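Local coordinates for MaoC family protein (Mycobacterium tuberculosis H37Rv, PDB 3KHP) that probably dehydrates 3-hydroxyacyl thioesters and is built from two hot-dog-like halves, at residues A[57-62]-A[67-72]; A[75-80]-A[110-115]. All coordinates share one frame; numbering follows the deposited sequence.

Contact 1 of 2, residues A[57-62]-A[67-72]; sequences GDLAFT and HGIDQQ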
loop_
_atom_site.group_PDB
_atom_site.type_symbol
_atom_site.label_atom_id
_atom_site.label_comp_id
_atom_site.label_asym_id
_atom_site.label_seq_id
_atom_site.Cartn_x
_atom_site.Cartn_y
_atom_site.Cartn_z
ATOM N N GLY A 57 -4.069 -14.051 6.149
ATOM C CA GLY A 57 -4.963 -15.174 5.977
ATOM C C GLY A 57 -4.889 -15.757 4.605
ATOM O O GLY A 57 -5.339 -16.897 4.369
ATOM N N ASP A 58 -4.267 -15.023 3.677
ATOM C CA ASP A 58 -4.205 -15.534 2.311
ATOM C C ASP A 58 -2.893 -15.173 1.697
ATOM O O ASP A 58 -2.811 -14.331 0.804
ATOM C CB ASP A 58 -5.406 -15.023 1.437
ATOM C CG ASP A 58 -5.477 -13.487 1.339
ATOM O OD1 ASP A 58 -6.379 -12.947 0.608
ATOM O OD2 ASP A 58 -4.625 -12.826 1.995
ATOM N N LEU A 59 -1.888 -15.913 2.093
ATOM C CA LEU A 59 -0.508 -15.623 1.794
ATOM C C LEU A 59 -0.120 -15.775 0.354
ATOM O O LEU A 59 0.921 -15.301 -0.079
ATOM C CB LEU A 59 0.390 -16.530 2.637
ATOM C CG LEU A 59 0.304 -16.316 4.149
ATOM C CD1 LEU A 59 1.076 -17.423 4.863
ATOM C CD2 LEU A 59 0.813 -14.920 4.494
ATOM N N ALA A 60 -0.934 -16.464 -0.382
ATOM C CA ALA A 60 -0.811 -16.557 -1.835
ATOM C C ALA A 60 -0.966 -15.212 -2.520
ATOM O O ALA A 60 -0.395 -14.989 -3.558
ATOM C CB ALA A 60 -1.889 -17.534 -2.326
ATOM N N PHE A 61 -1.723 -14.298 -1.928
ATOM C CA PHE A 61 -1.921 -12.944 -2.488
ATOM C C PHE A 61 -1.018 -11.900 -1.860
ATOM O O PHE A 61 -0.696 -10.908 -2.528
ATOM C CB PHE A 61 -3.388 -12.544 -2.359
ATOM C CG PHE A 61 -4.299 -13.494 -3.063
ATOM C CD1 PHE A 61 -4.260 -13.619 -4.440
ATOM C CD2 PHE A 61 -5.145 -14.294 -2.377
ATOM C CE1 PHE A 61 -5.084 -14.533 -5.108
ATOM C CE2 PHE A 61 -5.962 -15.198 -3.034
ATOM C CZ PHE A 61 -5.916 -15.329 -4.393
ATOM N N THR A 62 -0.553 -12.139 -0.620
ATOM C CA THR A 62 0.282 -11.146 0.086
ATOM C C THR A 62 1.780 -11.493 0.257
ATOM O O THR A 62 2.548 -10.718 0.836
ATOM C CB THR A 62 -0.342 -10.873 1.421
ATOM O OG1 THR A 62 -0.567 -12.123 2.103
ATOM C CG2 THR A 62 -1.694 -10.188 1.195
ATOM N N HIS A 67 6.622 -20.676 1.970
ATOM C CA HIS A 67 6.919 -22.080 1.714
ATOM C C HIS A 67 5.685 -22.750 1.122
ATOM O O HIS A 67 4.601 -22.701 1.715
ATOM C CB HIS A 67 7.348 -22.784 3.012
ATOM C CG HIS A 67 7.531 -24.261 2.855
ATOM N ND1 HIS A 67 6.571 -25.174 3.243
ATOM C CD2 HIS A 67 8.515 -24.972 2.262
ATOM C CE1 HIS A 67 6.970 -26.389 2.919
ATOM N NE2 HIS A 67 8.137 -26.293 2.310
ATOM N N GLY A 68 5.838 -23.311 -0.076
ATOM C CA GLY A 68 4.741 -24.039 -0.750
ATOM C C GLY A 68 3.587 -23.223 -1.333
ATOM O O GLY A 68 2.459 -23.694 -1.446
ATOM N N ILE A 69 3.852 -21.976 -1.668
ATOM C CA ILE A 69 2.792 -21.074 -2.095
ATOM C C ILE A 69 3.374 -20.159 -3.155
ATOM O O ILE A 69 4.241 -19.348 -2.892
ATOM C CB ILE A 69 2.262 -20.253 -0.922
ATOM C CG1 ILE A 69 1.837 -21.159 0.253
ATOM C CG2 ILE A 69 1.089 -19.391 -1.379
ATOM C CD1 ILE A 69 1.472 -20.419 1.569
ATOM N N ASP A 70 2.910 -20.358 -4.376
ATOM C CA ASP A 70 3.235 -19.458 -5.499
ATOM C C ASP A 70 2.338 -18.251 -5.377
ATOM O O ASP A 70 1.167 -18.410 -5.108
ATOM C CB ASP A 70 2.944 -20.145 -6.830
ATOM C CG ASP A 70 3.872 -21.269 -7.095
ATOM O OD1 ASP A 70 5.091 -21.042 -6.939
ATOM O OD2 ASP A 70 3.387 -22.374 -7.447
ATOM N N GLN A 71 2.879 -17.064 -5.609
ATOM C CA GLN A 71 2.032 -15.878 -5.634
ATOM C C GLN A 71 0.964 -16.017 -6.710
ATOM O O GLN A 71 1.259 -16.413 -7.840
ATOM C CB GLN A 71 2.851 -14.607 -5.893
ATOM C CG GLN A 71 2.047 -13.347 -5.580
ATOM C CD GLN A 71 2.772 -12.134 -5.971
ATOM O OE1 GLN A 71 3.999 -12.153 -6.080
ATOM N NE2 GLN A 71 2.043 -11.041 -6.181
ATOM N N GLN A 72 -0.272 -15.733 -6.332
ATOM C CA GLN A 72 -1.362 -15.467 -7.255
ATOM C C GLN A 72 -1.714 -13.944 -7.260
ATOM O O GLN A 72 -1.512 -13.244 -6.266
ATOM C CB GLN A 72 -2.606 -16.236 -6.815
ATOM C CG GLN A 72 -2.442 -17.731 -6.818
ATOM C CD GLN A 72 -3.733 -18.449 -6.535
ATOM O OE1 GLN A 72 -4.701 -18.293 -7.267
ATOM N NE2 GLN A 72 -3.755 -19.251 -5.471
HETATM O O HOH W 1 -0.760 -10.880 -5.334
#

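Contact 2 of 2, residues A[75-80]-A[110-115]; sequences PTYAVI and APLPAA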
loop_
_atom_site.group_PDB
_atom_site.type_symbol
_atom_site.label_atom_id
_atom_site.label_comp_id
_atom_site.label_asym_id
_atom_site.label_seq_id
_atom_site.Cartn_x
_atom_site.Cartn_y
_atom_site.Cartn_z
ATOM N N PRO A 75 -7.719 -11.075 -9.853
ATOM C CA PRO A 75 -8.070 -10.752 -11.250
ATOM C C PRO A 75 -8.563 -9.316 -11.371
ATOM O O PRO A 75 -8.403 -8.709 -12.429
ATOM C CB PRO A 75 -9.157 -11.775 -11.612
ATOM C CG PRO A 75 -9.694 -12.251 -10.314
ATOM C CD PRO A 75 -8.517 -12.193 -9.335
ATOM N N THR A 76 -9.089 -8.757 -10.290
ATOM C CA THR A 76 -9.462 -7.350 -10.308
ATOM C C THR A 76 -8.268 -6.434 -10.472
ATOM O O THR A 76 -8.451 -5.230 -10.713
ATOM C CB THR A 76 -10.200 -6.899 -9.071
ATOM O OG1 THR A 76 -9.350 -7.026 -7.936
ATOM C CG2 THR A 76 -11.499 -7.652 -8.904
ATOM N N TYR A 77 -7.047 -6.978 -10.371
ATOM C CA TYR A 77 -5.861 -6.194 -10.743
ATOM C C TYR A 77 -5.936 -5.710 -12.223
ATOM O O TYR A 77 -5.228 -4.796 -12.597
ATOM C CB TYR A 77 -4.560 -6.954 -10.447
ATOM C CG TYR A 77 -3.313 -6.123 -10.589
ATOM C CD1 TYR A 77 -3.036 -5.080 -9.698
ATOM C CD2 TYR A 77 -2.434 -6.334 -11.651
ATOM C CE1 TYR A 77 -1.906 -4.276 -9.850
ATOM C CE2 TYR A 77 -1.294 -5.520 -11.829
ATOM C CZ TYR A 77 -1.038 -4.504 -10.910
ATOM O OH TYR A 77 0.056 -3.720 -11.082
ATOM N N ALA A 78 -6.802 -6.285 -13.050
ATOM C CA ALA A 78 -6.962 -5.786 -14.434
ATOM C C ALA A 78 -7.322 -4.291 -14.478
ATOM O O ALA A 78 -6.956 -3.619 -15.407
ATOM C CB ALA A 78 -7.980 -6.571 -15.195
ATOM N N VAL A 79 -7.982 -3.773 -13.458
ATOM C CA VAL A 79 -8.329 -2.365 -13.451
ATOM C C VAL A 79 -7.133 -1.441 -13.296
ATOM O O VAL A 79 -7.209 -0.288 -13.706
ATOM C CB VAL A 79 -9.415 -2.023 -12.424
ATOM C CG1 VAL A 79 -10.692 -2.884 -12.679
ATOM C CG2 VAL A 79 -8.897 -2.133 -11.003
ATOM N N ILE A 80 -5.997 -1.968 -12.821
ATOM C CA ILE A 80 -4.803 -1.189 -12.699
ATOM C C ILE A 80 -3.837 -1.357 -13.860
ATOM O O ILE A 80 -3.278 -0.382 -14.317
ATOM C CB ILE A 80 -4.044 -1.557 -11.438
ATOM C CG1 ILE A 80 -4.951 -1.450 -10.197
ATOM C CG2 ILE A 80 -2.781 -0.690 -11.322
ATOM C CD1 ILE A 80 -5.524 -0.006 -9.929
ATOM N N ALA A 110 -6.136 -15.157 -19.312
ATOM C CA ALA A 110 -5.035 -15.876 -18.702
ATOM C C ALA A 110 -4.829 -15.329 -17.282
ATOM O O ALA A 110 -5.348 -14.275 -16.926
ATOM C CB ALA A 110 -3.755 -15.711 -19.541
ATOM N N PRO A 111 -4.088 -16.052 -16.458
ATOM C CA PRO A 111 -3.738 -15.466 -15.161
ATOM C C PRO A 111 -2.849 -14.246 -15.346
ATOM O O PRO A 111 -2.079 -14.196 -16.289
ATOM C CB PRO A 111 -2.950 -16.582 -14.457
ATOM C CG PRO A 111 -3.216 -17.870 -15.275
ATOM C CD PRO A 111 -3.533 -17.408 -16.663
ATOM N N LEU A 112 -2.933 -13.284 -14.441
ATOM C CA LEU A 112 -2.052 -12.144 -14.525
ATOM C C LEU A 112 -0.840 -12.605 -13.759
ATOM O O LEU A 112 -0.997 -13.169 -12.679
ATOM C CB LEU A 112 -2.681 -10.885 -13.918
ATOM C CG LEU A 112 -3.921 -10.283 -14.595
ATOM C CD1 LEU A 112 -4.663 -9.342 -13.659
ATOM C CD2 LEU A 112 -3.464 -9.520 -15.844
ATOM N N PRO A 113 0.366 -12.419 -14.322
ATOM C CA PRO A 113 1.559 -12.802 -13.581
ATOM C C PRO A 113 1.931 -11.765 -12.517
ATOM O O PRO A 113 1.606 -10.543 -12.656
ATOM C CB PRO A 113 2.635 -12.841 -14.677
ATOM C CG PRO A 113 2.198 -11.729 -15.636
ATOM C CD PRO A 113 0.697 -11.761 -15.601
ATOM N N ALA A 114 2.605 -12.236 -11.476
ATOM C CA ALA A 114 2.992 -11.396 -10.349
ATOM C C ALA A 114 3.756 -10.172 -10.800
ATOM O O ALA A 114 3.637 -9.114 -10.188
ATOM C CB ALA A 114 3.848 -12.212 -9.295
ATOM N N ALA A 115 4.594 -10.369 -11.808
ATOM C CA ALA A 115 5.375 -9.334 -12.472
ATOM C C ALA A 115 5.167 -9.507 -13.973
ATOM O O ALA A 115 5.179 -10.640 -14.463
ATOM C CB ALA A 115 6.855 -9.481 -12.172
#

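Contact 1 of 2, residues A[57-62]-A[67-72]
Ala60 and Phe61 of the short helix 59-62 pack against Ile69 and Gln72 of the loop that follows it. This is a helix-to-loop contact at the protein surface, where the chain turns back on itself after four intervening residues. One direct hydrogen bond joins the backbones, from Gln72 N to Ala60 O at 2.9 Å. The bond is fairly straight (N-H...O 156°), and the donor is tilted 33° from the plane of the Ala60 carbonyl. The same oxygen also takes a CA-H...O contact from Gln71 CA at 3.3 Å. Ile69 adds the apolar part. Its CG2, anti to the backbone N, rests on Ala60 CB at 3.6 Å, while CD1 lies further along near Leu59 CB. Gln72 comes up to the Phe61 ring by CB, 3.5 Å from CE1, and by its carbonyl O, 3.3 Å from CD1 and set obliquely to the ring. Its chain runs on extended until NE2 lies 4.0 Å from Ala60 CB, and its OE1 is bonded to Ala251 N. A water bridges the two segments. It is within hydrogen-bonding reach of Phe61 O, Gln72 O and Gln71 NE2, and accepts from NE2 at 2.9 Å. Leu59 packs on Pro215 of the second subunit, and His67 stacks on its Trp216, so this loop borders the dimer interface. The Phe61 ring itself packs on Ala49 of helix 42-51 and Val243 of helix 231-245.

Contact 2 of 2, residues A[75-80]-A[110-115]
Leu112 reaches into the first turn of segment 75-80 with one methyl, CD1. This methyl makes all the close contacts between the two segments. It lies 3.8 Å from Ala78 N, 4.0 Å from Pro75 O and 4.0 Å from Tyr77 CB. It sits at the edge of the Tyr77 ring, near the ring plane, and not over a face. The first torsion of Leu112 sets CG anti to its carbonyl carbon (chi1 -66°), and the second carries CD1 forward to the helical turn. Next to the methyl, Ala78 N donates to Pro75 O at 3.0 Å. The two polar atoms that CD1 touches are therefore already bonded to each other, within the 3-10 turn that leads into helix 78-81. With CG anti to the backbone N (chi1 -170°), the Tyr77 ring leaves CB beside the Leu112 methyl and lies against helix 42-51. The ring is held edge-to-face with Tyr48 and Trp40, and it packs on Asp44 and Thr45. On the other segment, Pro113 O accepts from Trp40 NE1 and Ala114 O from Thr45 OG1, two bonds that fix the loop just past Leu112. Both segments are thus positioned partly by the same neighbours, Trp40 and Thr45. No hydrogen bond crosses between them, and the area buried is small, 120 Å². The direct contact is buried and rests on van der Waals fit, made within 4.5 Å by one leucine methyl, while directional bonds to third parties set the course of the loop.

Contact 1 lies at the surface, about 23 Å from the chain centre, whereas contact 2 is buried, about 12 Å from it. Contact 1 mixes a backbone bond, a bridging water and apolar packing, as suits a loop partly open to solvent. Contact 2 is apolar packing with no hydrogen bond across it. The two follow each other along the chain, and their centres are about 15 Å apart. They meet where Gln71 OE1 packs on Ala114 CB at 3.2 Å. Helices 42-51 and 231-245 are neighbours of both. Only the segments of contact 1 are touched by the second subunit.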